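Side-chain contacts in isoflavone reductase (Medicago sativa, PDB 2GAS), which reduces isoflavones to chiral isoflavanones with NADPH, a late step in the synthesis of the pterocarpan phytoalexin medicarpin in alfalfa: residues 47-50 with 51-55; 225-228 with 229-233. All blocks are in the same frame, centred on the assembly; numbering follows the deposited sequence.

Overall arrangement
Each of the two contacts is a local one, made between neighbouring turns of a single helix, and together they illustrate how a helix seats one flank against its fold and leaves another to solvent. Interaction 1 comes first along the chain, on helix 42-54, which connects strands 29-33 and 58-61 of the parallel Rossmann sheet and lies close to the glycine-rich loop assigned to NADP(+). Interaction 2 follows much later, on helix 223-234, away from the annotated sites and beside strand 175-179 and helix 299-303. Their centres are 38 Å apart and their nearest atoms about 26 Å, so neither touches the other and each helix is fastened by its own surroundings.

Interaction 1 of 2, residues 47-50 with 51-55; sequences ELID and NYQSL
Leu48 and Tyr52, one turn apart, lie side by side on the flank of helix 42-54 that packs against Arg16 and Trp20 of helix 15-25 and, at Leu48, against Thr11. Helix 42-54 is the crossover of a Rossmann-type beta-alpha-beta unit, between strands 29-33 and 58-61. This is the tight part of the contact. The branch carbon of Leu48 does the touching, CG standing 3.3 Å from Tyr52 OH and 3.7 Å from Tyr52 CZ. Tyr52 CG is anti to the carbonyl carbon and beside the backbone N (chi1 -64°), which brings one ring face over Leu48 O, 3.0 Å from the ring plane and offset toward the rim. Leu48 O also accepts the backbone bond from Tyr52 N, 2.8 Å long and nearly straight at N-H (165°). Tyr52 is buried, and its OH is hydrogen-bonded to Pro10 O in the loop assigned to NADP(+), while Trp20 meets the ring with its plane steeply inclined. Ile49 adds a looser apolar touch, its CD1 4.2 Å from Tyr52 CD1, and continues onto Leu59 of strand 58-61.

Toward solvent the contact thins to backbone. Asp50 and Gln53 are exposed, and Gln53 meets the preceding turn chiefly through its aliphatic base, CG lying 3.4 Å from Ile49 O. Asn51 is the exception: its amide extends from residues 47-50 to Trp20, whose NE1 donates to OD1. The Ser54 hydroxyl turns back three residues: with OG between the backbone N and the carbonyl carbon (chi1 72°), it donates to Asn51 O across 2.6 Å between Ser54 OG and that oxygen.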
loop_
_atom_site.group_PDB
_atom_site.type_symbol
_atom_site.label_atom_id
_atom_site.label_comp_id
_atom_site.label_asym_id
_atom_site.label_seq_id
_atom_site.Cartn_x
_atom_site.Cartn_y
_atom_site.Cartn_z
ATOM N N GLU A 47 -15.989 13.328 8.876
ATOM C CA GLU A 47 -16.826 12.369 8.165
ATOM C C GLU A 47 -16.396 10.925 8.396
ATOM O O GLU A 47 -17.227 10.047 8.612
ATOM C CB GLU A 47 -16.821 12.667 6.665
ATOM C CG GLU A 47 -17.638 13.884 6.281
ATOM C CD GLU A 47 -17.622 14.138 4.790
ATOM O OE1 GLU A 47 -17.857 13.180 4.021
ATOM O OE2 GLU A 47 -17.383 15.297 4.389
ATOM N N LEU A 48 -15.094 10.679 8.347
ATOM C CA LEU A 48 -14.585 9.331 8.542
ATOM C C LEU A 48 -14.803 8.846 9.974
ATOM O O LEU A 48 -15.300 7.742 10.194
ATOM C CB LEU A 48 -13.096 9.290 8.182
ATOM C CG LEU A 48 -12.608 8.525 6.944
ATOM C CD1 LEU A 48 -13.701 8.349 5.909
ATOM C CD2 LEU A 48 -11.415 9.268 6.367
ATOM N N ILE A 49 -14.444 9.671 10.952
ATOM C CA ILE A 49 -14.615 9.282 12.347
ATOM C C ILE A 49 -16.081 9.012 12.693
ATOM O O ILE A 49 -16.389 8.050 13.403
ATOM C CB ILE A 49 -14.055 10.359 13.299
ATOM C CG1 ILE A 49 -12.554 10.536 13.051
ATOM C CG2 ILE A 49 -14.314 9.961 14.748
ATOM C CD1 ILE A 49 -11.732 9.291 13.291
ATOM N N ASP A 50 -16.983 9.856 12.199
ATOM C CA ASP A 50 -18.406 9.666 12.462
ATOM C C ASP A 50 -18.853 8.339 11.863
ATOM O O ASP A 50 -19.596 7.580 12.491
ATOM C CB ASP A 50 -19.235 10.787 11.839
ATOM C CG ASP A 50 -19.186 12.074 12.641
ATOM O OD1 ASP A 50 -18.681 12.056 13.788
ATOM O OD2 ASP A 50 -19.672 13.102 12.121
ATOM N N ASN A 51 -18.402 8.070 10.641
ATOM C CA ASN A 51 -18.755 6.833 9.968
ATOM C C ASN A 51 -18.243 5.633 10.753
ATOM O O ASN A 51 -18.975 4.668 10.976
ATOM C CB ASN A 51 -18.185 6.817 8.543
ATOM C CG ASN A 51 -18.444 5.504 7.833
ATOM O OD1 ASN A 51 -17.665 4.562 7.945
ATOM N ND2 ASN A 51 -19.559 5.429 7.114
ATOM N N TYR A 52 -16.987 5.699 11.181
ATOM C CA TYR A 52 -16.392 4.614 11.948
ATOM C C TYR A 52 -17.200 4.328 13.210
ATOM O O TYR A 52 -17.522 3.178 13.502
ATOM C CB TYR A 52 -14.954 4.967 12.342
ATOM C CG TYR A 52 -13.991 5.121 11.181
ATOM C CD1 TYR A 52 -12.711 5.632 11.392
ATOM C CD2 TYR A 52 -14.353 4.772 9.878
ATOM C CE1 TYR A 52 -11.815 5.799 10.339
ATOM C CE2 TYR A 52 -13.460 4.936 8.810
ATOM C CZ TYR A 52 -12.193 5.456 9.054
ATOM O OH TYR A 52 -11.317 5.671 8.007
ATOM N N GLN A 53 -17.534 5.374 13.956
ATOM C CA GLN A 53 -18.303 5.180 15.179
ATOM C C GLN A 53 -19.687 4.594 14.911
ATOM O O GLN A 53 -20.183 3.787 15.704
ATOM C CB GLN A 53 -18.417 6.499 15.948
ATOM C CG GLN A 53 -17.082 6.963 16.517
ATOM C CD GLN A 53 -17.228 8.063 17.549
ATOM O OE1 GLN A 53 -17.725 9.145 17.255
ATOM N NE2 GLN A 53 -16.792 7.784 18.771
ATOM N N SER A 54 -20.305 4.980 13.799
ATOM C CA SER A 54 -21.627 4.459 13.464
ATOM C C SER A 54 -21.552 2.971 13.128
ATOM O O SER A 54 -22.563 2.266 13.180
ATOM C CB SER A 54 -22.233 5.224 12.281
ATOM O OG SER A 54 -21.589 4.901 11.059
ATOM N N LEU A 55 -20.353 2.502 12.783
ATOM C CA LEU A 55 -20.125 1.102 12.436
ATOM C C LEU A 55 -19.624 0.258 13.604
ATOM O O LEU A 55 -19.413 -0.947 13.466
ATOM C CB LEU A 55 -19.114 0.998 11.291
ATOM C CG LEU A 55 -19.528 1.557 9.932
ATOM C CD1 LEU A 55 -18.343 1.486 8.975
ATOM C CD2 LEU A 55 -20.719 0.770 9.390
#

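Interaction 2 of 2, residues 225-228 with 229-233; sequences EVIA and LWEKK
Glu231 OE1 is held twice, by a salt bridge to Lys240 NZ and a hydrogen bond from Leu238 N. On the alpha-helix 223-234 this residue forms an i to i+4 pair with Ile227: its extended chain runs past Ile227 O and the carboxylate ends beside Ile227 CG2, the two side chains meeting at a slant. Ile227 CG2 lies 3.9 Å from Glu231 OE1 and 4.0 Å from Glu231 CD, a methyl against a carboxylate. Glu231 CG is anti to its carbonyl carbon (chi1 -79°), a turn that lays CG 3.3 Å from Ile227 O, the oxygen that also accepts the backbone bond from Glu231 N at 2.9 Å. Replacing this glutamate by alanine would probably leave Lys240 without its ion pair, Leu238 N without this acceptor and Ile227 CG2 without the carboxylate beside it.

Ile227 also packs on Val176 and Ile178 of strand 175-179, joining the helix to that strand. Trp230 is buried and its indole extends out from residues 225-228, NE1 donating a hydrogen bond to Pro172 O and the side chain meeting Leu303 of helix 299-303. Exposed Ala228 contributes mainly backbone: its O accepts from Lys232 N at 3.1 Å, with an N-H...O angle of 152°.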
loop_
_atom_site.group_PDB
_atom_site.type_symbol
_atom_site.label_atom_id
_atom_site.label_comp_id
_atom_site.label_asym_id
_atom_site.label_seq_id
_atom_site.Cartn_x
_atom_site.Cartn_y
_atom_site.Cartn_z
ATOM N N GLU A 225 -0.144 -3.550 -22.295
ATOM C CA GLU A 225 -1.431 -4.210 -22.086
ATOM C C GLU A 225 -2.432 -3.249 -21.441
ATOM O O GLU A 225 -3.614 -3.263 -21.775
ATOM C CB GLU A 225 -1.243 -5.466 -21.231
ATOM C CG GLU A 225 -0.571 -6.601 -21.996
ATOM C CD GLU A 225 -0.165 -7.771 -21.118
ATOM O OE1 GLU A 225 0.007 -8.885 -21.659
ATOM O OE2 GLU A 225 -0.006 -7.584 -19.896
ATOM N N VAL A 226 -1.954 -2.413 -20.522
ATOM C CA VAL A 226 -2.811 -1.429 -19.859
ATOM C C VAL A 226 -3.344 -0.444 -20.906
ATOM O O VAL A 226 -4.545 -0.162 -20.968
ATOM C CB VAL A 226 -2.021 -0.633 -18.779
ATOM C CG1 VAL A 226 -2.809 0.594 -18.341
ATOM C CG2 VAL A 226 -1.742 -1.529 -17.569
ATOM N N ILE A 227 -2.441 0.070 -21.732
ATOM C CA ILE A 227 -2.806 1.025 -22.775
ATOM C C ILE A 227 -3.791 0.418 -23.777
ATOM O O ILE A 227 -4.754 1.070 -24.181
ATOM C CB ILE A 227 -1.539 1.533 -23.507
ATOM C CG1 ILE A 227 -0.704 2.388 -22.550
ATOM C CG2 ILE A 227 -1.924 2.338 -24.745
ATOM C CD1 ILE A 227 0.654 2.778 -23.095
ATOM N N ALA A 228 -3.559 -0.830 -24.177
ATOM C CA ALA A 228 -4.460 -1.492 -25.122
ATOM C C ALA A 228 -5.847 -1.662 -24.497
ATOM O O ALA A 228 -6.866 -1.528 -25.177
ATOM C CB ALA A 228 -3.886 -2.847 -25.529
ATOM N N LEU A 229 -5.887 -1.958 -23.201
ATOM C CA LEU A 229 -7.152 -2.123 -22.490
ATOM C C LEU A 229 -7.940 -0.806 -22.500
ATOM O O LEU A 229 -9.141 -0.780 -22.782
ATOM C CB LEU A 229 -6.885 -2.553 -21.042
ATOM C CG LEU A 229 -8.100 -2.668 -20.120
ATOM C CD1 LEU A 229 -9.099 -3.651 -20.720
ATOM C CD2 LEU A 229 -7.662 -3.127 -18.732
ATOM N N TRP A 230 -7.253 0.291 -22.192
ATOM C CA TRP A 230 -7.878 1.607 -22.163
ATOM C C TRP A 230 -8.353 2.019 -23.558
ATOM O O TRP A 230 -9.441 2.563 -23.713
ATOM C CB TRP A 230 -6.882 2.636 -21.607
ATOM C CG TRP A 230 -7.379 4.056 -21.595
ATOM C CD1 TRP A 230 -6.800 5.127 -22.214
ATOM C CD2 TRP A 230 -8.528 4.567 -20.902
ATOM N NE1 TRP A 230 -7.511 6.273 -21.949
ATOM C CE2 TRP A 230 -8.577 5.959 -21.146
ATOM C CE3 TRP A 230 -9.518 3.984 -20.097
ATOM C CZ2 TRP A 230 -9.582 6.780 -20.613
ATOM C CZ3 TRP A 230 -10.518 4.800 -19.569
ATOM C CH2 TRP A 230 -10.539 6.183 -19.830
ATOM N N GLU A 231 -7.530 1.762 -24.571
ATOM C CA GLU A 231 -7.897 2.101 -25.942
ATOM C C GLU A 231 -9.192 1.422 -26.346
ATOM O O GLU A 231 -10.034 2.017 -27.027
ATOM C CB GLU A 231 -6.785 1.687 -26.896
ATOM C CG GLU A 231 -5.633 2.662 -26.910
ATOM C CD GLU A 231 -4.493 2.182 -27.763
ATOM O OE1 GLU A 231 -3.682 3.031 -28.182
ATOM O OE2 GLU A 231 -4.408 0.955 -27.998
ATOM N N LYS A 232 -9.356 0.175 -25.929
ATOM C CA LYS A 232 -10.565 -0.569 -26.251
ATOM C C LYS A 232 -11.767 0.101 -25.592
ATOM O O LYS A 232 -12.856 0.166 -26.168
ATOM C CB LYS A 232 -10.451 -2.011 -25.754
ATOM C CG LYS A 232 -11.698 -2.844 -26.012
ATOM C CD LYS A 232 -11.658 -4.170 -25.261
ATOM C CE LYS A 232 -11.535 -3.945 -23.756
ATOM N NZ LYS A 232 -11.696 -5.196 -22.963
ATOM N N LYS A 233 -11.560 0.618 -24.387
ATOM C CA LYS A 233 -12.637 1.270 -23.648
ATOM C C LYS A 233 -13.129 2.585 -24.235
ATOM O O LYS A 233 -14.332 2.840 -24.250
ATOM C CB LYS A 233 -12.212 1.490 -22.197
ATOM C CG LYS A 233 -12.100 0.205 -21.416
ATOM C CD LYS A 233 -11.729 0.477 -19.980
ATOM C CE LYS A 233 -11.886 -0.777 -19.158
ATOM N NZ LYS A 233 -13.293 -1.278 -19.217
#